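PDB 3DZ1: dihydrodipicolinate synthase from Rhodopseudomonas palustris, which probably acts as a 4-hydroxy-tetrahydrodipicolinate synthase of the DapA family, a lyase with a TIM-barrel fold. Local coordinates for residues P110-F124 with L146-I158. Sequence-based numbering, arbitrary orientation.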
loop_
_atom_site.group_PDB
_atom_site.type_symbol
_atom_site.label_atom_id
_atom_site.label_comp_id
_atom_site.label_asym_id
_atom_site.label_seq_id
_atom_site.Cartn_x
_atom_site.Cartn_y
_atom_site.Cartn_z
ATOM N N PRO A 110 11.075 -9.840 6.091
ATOM C CA PRO A 110 10.017 -10.438 5.278
ATOM C C PRO A 110 9.721 -9.622 4.026
ATOM O O PRO A 110 9.979 -8.417 3.986
ATOM C CB PRO A 110 8.827 -10.436 6.227
ATOM C CG PRO A 110 9.007 -9.127 6.933
ATOM C CD PRO A 110 10.507 -9.115 7.243
ATOM N N PRO A 111 9.207 -10.275 2.974
ATOM C CA PRO A 111 8.890 -9.518 1.760
ATOM C C PRO A 111 7.761 -8.553 2.137
ATOM O O PRO A 111 6.955 -8.850 3.017
ATOM C CB PRO A 111 8.447 -10.604 0.776
ATOM C CG PRO A 111 7.984 -11.728 1.666
ATOM C CD PRO A 111 9.023 -11.718 2.757
ATOM N N PRO A 112 7.684 -7.395 1.471
ATOM C CA PRO A 112 6.653 -6.388 1.756
ATOM C C PRO A 112 5.183 -6.766 1.559
ATOM O O PRO A 112 4.297 -6.043 2.016
ATOM C CB PRO A 112 7.070 -5.214 0.871
ATOM C CG PRO A 112 7.662 -5.906 -0.324
ATOM C CD PRO A 112 8.506 -6.994 0.314
ATOM N N SER A 113 4.920 -7.896 0.912
ATOM C CA SER A 113 3.543 -8.310 0.646
ATOM C C SER A 113 2.843 -9.122 1.733
ATOM O O SER A 113 1.616 -9.207 1.743
ATOM C CB SER A 113 3.484 -9.096 -0.667
ATOM O OG SER A 113 4.215 -10.306 -0.573
ATOM N N LEU A 114 3.606 -9.718 2.643
ATOM C CA LEU A 114 3.019 -10.534 3.705
ATOM C C LEU A 114 2.073 -9.747 4.614
ATOM O O LEU A 114 2.446 -8.713 5.174
ATOM C CB LEU A 114 4.127 -11.177 4.543
ATOM C CG LEU A 114 5.222 -11.924 3.775
ATOM C CD1 LEU A 114 6.139 -12.625 4.764
ATOM C CD2 LEU A 114 4.604 -12.931 2.816
ATOM N N ARG A 115 0.848 -10.240 4.764
ATOM C CA ARG A 115 -0.133 -9.565 5.610
ATOM C C ARG A 115 -0.653 -10.436 6.752
ATOM O O ARG A 115 -0.544 -10.067 7.925
ATOM C CB ARG A 115 -1.317 -9.073 4.768
ATOM C CG ARG A 115 -0.925 -8.171 3.612
ATOM C CD ARG A 115 -2.135 -7.565 2.906
ATOM N NE ARG A 115 -2.534 -6.264 3.452
ATOM C CZ ARG A 115 -3.192 -6.086 4.595
ATOM N NH1 ARG A 115 -3.541 -7.125 5.340
ATOM N NH2 ARG A 115 -3.509 -4.860 4.987
ATOM N N THR A 116 -1.215 -11.593 6.418
ATOM C CA THR A 116 -1.755 -12.474 7.445
ATOM C C THR A 116 -0.628 -13.081 8.268
ATOM O O THR A 116 0.489 -13.259 7.782
ATOM C CB THR A 116 -2.600 -13.613 6.836
ATOM O OG1 THR A 116 -1.738 -14.601 6.268
ATOM C CG2 THR A 116 -3.519 -13.068 5.745
ATOM N N ASP A 117 -0.923 -13.385 9.524
ATOM C CA ASP A 117 0.082 -13.967 10.397
ATOM C C ASP A 117 0.454 -15.352 9.873
ATOM O O ASP A 117 1.552 -15.853 10.117
ATOM C CB ASP A 117 -0.457 -14.035 11.824
ATOM C CG ASP A 117 -1.025 -12.702 12.290
ATOM O OD1 ASP A 117 -0.662 -11.651 11.708
ATOM O OD2 ASP A 117 -1.829 -12.703 13.241
ATOM N N GLU A 118 -0.471 -15.952 9.132
ATOM C CA GLU A 118 -0.271 -17.266 8.536
ATOM C C GLU A 118 0.830 -17.146 7.478
ATOM O O GLU A 118 1.743 -17.969 7.413
ATOM C CB GLU A 118 -1.574 -17.720 7.874
ATOM C CG GLU A 118 -1.837 -19.210 7.883
ATOM C CD GLU A 118 -3.221 -19.539 7.336
ATOM O OE1 GLU A 118 -3.423 -19.407 6.106
ATOM O OE2 GLU A 118 -4.108 -19.912 8.138
ATOM N N GLN A 119 0.737 -16.112 6.646
ATOM C CA GLN A 119 1.735 -15.899 5.602
ATOM C C GLN A 119 3.098 -15.573 6.203
ATOM O O GLN A 119 4.130 -15.986 5.680
ATOM C CB GLN A 119 1.311 -14.755 4.682
ATOM C CG GLN A 119 0.038 -15.017 3.906
ATOM C CD GLN A 119 -0.421 -13.799 3.130
ATOM O OE1 GLN A 119 -0.419 -12.684 3.651
ATOM N NE2 GLN A 119 -0.832 -14.009 1.881
ATOM N N ILE A 120 3.097 -14.815 7.293
ATOM C CA ILE A 120 4.345 -14.437 7.950
ATOM C C ILE A 120 5.079 -15.638 8.537
ATOM O O ILE A 120 6.256 -15.852 8.248
ATOM C CB ILE A 120 4.091 -13.387 9.065
ATOM C CG1 ILE A 120 3.564 -12.096 8.435
ATOM C CG2 ILE A 120 5.388 -13.088 9.828
ATOM C CD1 ILE A 120 3.091 -11.065 9.435
ATOM N N THR A 121 4.395 -16.441 9.348
ATOM C CA THR A 121 5.055 -17.595 9.947
ATOM C C THR A 121 5.482 -18.602 8.887
ATOM O O THR A 121 6.546 -19.212 8.994
ATOM C CB THR A 121 4.161 -18.285 11.001
ATOM O OG1 THR A 121 2.893 -18.614 10.426
ATOM C CG2 THR A 121 3.952 -17.365 12.190
ATOM N N THR A 122 4.666 -18.771 7.851
ATOM C CA THR A 122 5.016 -19.703 6.792
ATOM C C THR A 122 6.274 -19.254 6.057
ATOM O O THR A 122 7.156 -20.066 5.776
ATOM C CB THR A 122 3.870 -19.858 5.775
ATOM O OG1 THR A 122 2.812 -20.606 6.379
ATOM C CG2 THR A 122 4.352 -20.584 4.513
ATOM N N TYR A 123 6.360 -17.964 5.747
ATOM C CA TYR A 123 7.521 -17.450 5.036
ATOM C C TYR A 123 8.823 -17.778 5.754
ATOM O O TYR A 123 9.777 -18.271 5.148
ATOM C CB TYR A 123 7.440 -15.934 4.861
ATOM C CG TYR A 123 8.677 -15.389 4.192
ATOM C CD1 TYR A 123 8.870 -15.544 2.821
ATOM C CD2 TYR A 123 9.702 -14.812 4.942
ATOM C CE1 TYR A 123 10.057 -15.144 2.211
ATOM C CE2 TYR A 123 10.896 -14.410 4.341
ATOM C CZ TYR A 123 11.067 -14.582 2.976
ATOM O OH TYR A 123 12.247 -14.210 2.374
ATOM N N PHE A 124 8.868 -17.498 7.049
ATOM C CA PHE A 124 10.081 -17.752 7.798
ATOM C C PHE A 124 10.436 -19.223 7.945
ATOM O O PHE A 124 11.612 -19.561 8.046
ATOM C CB PHE A 124 10.017 -17.021 9.138
ATOM C CG PHE A 124 10.219 -15.539 8.993
ATOM C CD1 PHE A 124 11.453 -15.040 8.584
ATOM C CD2 PHE A 124 9.162 -14.653 9.160
ATOM C CE1 PHE A 124 11.630 -13.684 8.335
ATOM C CE2 PHE A 124 9.328 -13.294 8.914
ATOM C CZ PHE A 124 10.565 -12.810 8.500
ATOM N N LEU A 146 9.226 -1.737 5.608
ATOM C CA LEU A 146 8.857 -3.026 5.039
ATOM C C LEU A 146 7.356 -3.313 4.979
ATOM O O LEU A 146 6.938 -4.320 4.402
ATOM C CB LEU A 146 9.577 -4.133 5.809
ATOM C CG LEU A 146 11.093 -3.930 5.896
ATOM C CD1 LEU A 146 11.714 -5.052 6.709
ATOM C CD2 LEU A 146 11.693 -3.893 4.493
ATOM N N SER A 147 6.552 -2.434 5.574
ATOM C CA SER A 147 5.095 -2.571 5.574
ATOM C C SER A 147 4.558 -3.681 6.468
ATOM O O SER A 147 3.558 -3.497 7.153
ATOM C CB SER A 147 4.587 -2.791 4.143
ATOM O OG SER A 147 5.024 -1.749 3.284
ATOM N N VAL A 148 5.213 -4.835 6.458
ATOM C CA VAL A 148 4.757 -5.956 7.271
ATOM C C VAL A 148 4.706 -5.622 8.760
ATOM O O VAL A 148 5.608 -4.981 9.296
ATOM C CB VAL A 148 5.662 -7.186 7.070
ATOM C CG1 VAL A 148 5.185 -8.337 7.950
ATOM C CG2 VAL A 148 5.664 -7.592 5.603
ATOM N N VAL A 149 3.640 -6.055 9.423
ATOM C CA VAL A 149 3.492 -5.824 10.853
ATOM C C VAL A 149 3.438 -7.183 11.545
ATOM O O VAL A 149 2.686 -8.067 11.131
ATOM C CB VAL A 149 2.200 -5.028 11.179
ATOM C CG1 VAL A 149 2.038 -4.884 12.691
ATOM C CG2 VAL A 149 2.254 -3.662 10.523
HETATM N N MSE A 150 4.249 -7.343 12.587
HETATM C CA MSE A 150 4.317 -8.591 13.344
HETATM C C MSE A 150 3.981 -8.380 14.818
HETATM O O MSE A 150 4.671 -7.631 15.508
HETATM C CB MSE A 150 5.729 -9.176 13.258
HETATM C CG MSE A 150 6.281 -9.307 11.855
HETATM SE SE MSE A 150 8.044 -10.114 11.912
HETATM C CE MSE A 150 8.539 -9.910 10.063
ATOM N N THR A 151 2.938 -9.040 15.310
ATOM C CA THR A 151 2.582 -8.901 16.721
ATOM C C THR A 151 3.580 -9.688 17.560
ATOM O O THR A 151 4.280 -10.560 17.046
ATOM C CB THR A 151 1.182 -9.467 17.024
ATOM O OG1 THR A 151 1.184 -10.883 16.797
ATOM C CG2 THR A 151 0.138 -8.816 16.133
ATOM N N PRO A 152 3.675 -9.374 18.860
ATOM C CA PRO A 152 4.603 -10.089 19.736
ATOM C C PRO A 152 4.363 -11.596 19.673
ATOM O O PRO A 152 5.308 -12.375 19.685
ATOM C CB PRO A 152 4.295 -9.500 21.105
ATOM C CG PRO A 152 4.005 -8.071 20.769
ATOM C CD PRO A 152 3.112 -8.197 19.544
ATOM N N LYS A 153 3.095 -12.000 19.597
ATOM C CA LYS A 153 2.751 -13.421 19.519
ATOM C C LYS A 153 3.257 -14.043 18.221
ATOM O O LYS A 153 3.681 -15.205 18.200
ATOM C CB LYS A 153 1.231 -13.616 19.626
ATOM C CG LYS A 153 0.667 -13.291 21.001
ATOM C CD LYS A 153 -0.829 -13.553 21.078
ATOM C CE LYS A 153 -1.346 -13.301 22.491
ATOM N NZ LYS A 153 -2.816 -13.546 22.613
ATOM N N VAL A 154 3.204 -13.278 17.134
ATOM C CA VAL A 154 3.685 -13.773 15.846
ATOM C C VAL A 154 5.199 -13.922 15.925
ATOM O O VAL A 154 5.771 -14.896 15.431
ATOM C CB VAL A 154 3.310 -12.810 14.683
ATOM C CG1 VAL A 154 4.197 -13.078 13.468
ATOM C CG2 VAL A 154 1.852 -13.011 14.295
ATOM N N ILE A 155 5.850 -12.946 16.548
ATOM C CA ILE A 155 7.293 -12.999 16.702
ATOM C C ILE A 155 7.651 -14.229 17.529
ATOM O O ILE A 155 8.554 -14.982 17.167
ATOM C CB ILE A 155 7.826 -11.732 17.402
ATOM C CG1 ILE A 155 7.688 -10.533 16.458
ATOM C CG2 ILE A 155 9.288 -11.935 17.825
ATOM C CD1 ILE A 155 8.011 -9.198 17.095
ATOM N N ARG A 156 6.931 -14.435 18.630
ATOM C CA ARG A 156 7.184 -15.584 19.495
ATOM C C ARG A 156 7.078 -16.895 18.722
ATOM O O ARG A 156 7.906 -17.796 18.890
ATOM C CB ARG A 156 6.201 -15.600 20.670
ATOM C CG ARG A 156 6.317 -16.849 21.543
ATOM C CD ARG A 156 5.384 -16.785 22.740
ATOM N NE ARG A 156 3.984 -16.726 22.339
ATOM C CZ ARG A 156 2.970 -16.557 23.182
ATOM N NH1 ARG A 156 3.199 -16.428 24.481
ATOM N NH2 ARG A 156 1.727 -16.513 22.722
ATOM N N GLN A 157 6.057 -16.999 17.878
ATOM C CA GLN A 157 5.854 -18.196 17.073
ATOM C C GLN A 157 7.005 -18.411 16.093
ATOM O O GLN A 157 7.509 -19.526 15.951
ATOM C CB GLN A 157 4.528 -18.093 16.314
ATOM C CG GLN A 157 4.259 -19.238 15.354
ATOM C CD GLN A 157 2.783 -19.365 15.023
ATOM O OE1 GLN A 157 2.078 -18.363 14.886
ATOM N NE2 GLN A 157 2.310 -20.599 14.885
ATOM N N ILE A 158 7.415 -17.342 15.416
ATOM C CA ILE A 158 8.514 -17.418 14.456
ATOM C C ILE A 158 9.767 -17.956 15.136
ATOM O O ILE A 158 10.451 -18.835 14.605
ATOM C CB ILE A 158 8.849 -16.028 13.873
ATOM C CG1 ILE A 158 7.683 -15.523 13.029
ATOM C CG2 ILE A 158 10.129 -16.100 13.044
ATOM C CD1 ILE A 158 7.833 -14.082 12.580
HETATM O O HOH W 1 1.358 -9.969 12.879
HETATM O O HOH W 2 0.373 -18.062 12.292
#
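With chi1 at -64°, I120 sets CG1 opposite its carbonyl carbon and, through an extended chi2, sends CD1 toward V148, while CG2 turns to V154 and I158. I120 CD1 meets V148 CG1 tip to tip at 3.7 Å, and I120 CG2 lies 3.8 Å from both V154 CG1 and I158 CD1. Cutting I120 back to an alanine here is likely to open a gap between V148 and I158 and take from V154 CG1 the I120 CG2 contact. Selenomethionine M150, extended beyond CG, brings CE to the edge of the F124 ring, 3.7 Å from F124 CE2; M150 CE also comes within 3.3 Å of P110 CG, unusually close for two carbons. V148 CG2 packs 3.2 Å from P111 O and beside L114 O. The segments 117-124 and 152-158 of helices 117-131 and 152-161 run nearly parallel, their axes 9.8 Å apart and inclined by 25°, as expected for successive outer helices of a TIM barrel; F124 and I158 also touch strand 137-141 beneath. Where the helices begin, one water donates to D117 OD1 and V149 O and accepts from T151 N. A second water donates to Q157 OE1 and weakly to D117 O. L114 O accepts from R115 NH2 of a second subunit, and R115 NH2 donates to L114 O of that subunit. The chemistry is thus apolar side-chain packing inside, with water-mediated polar links at the helix starts and along the Q157 side.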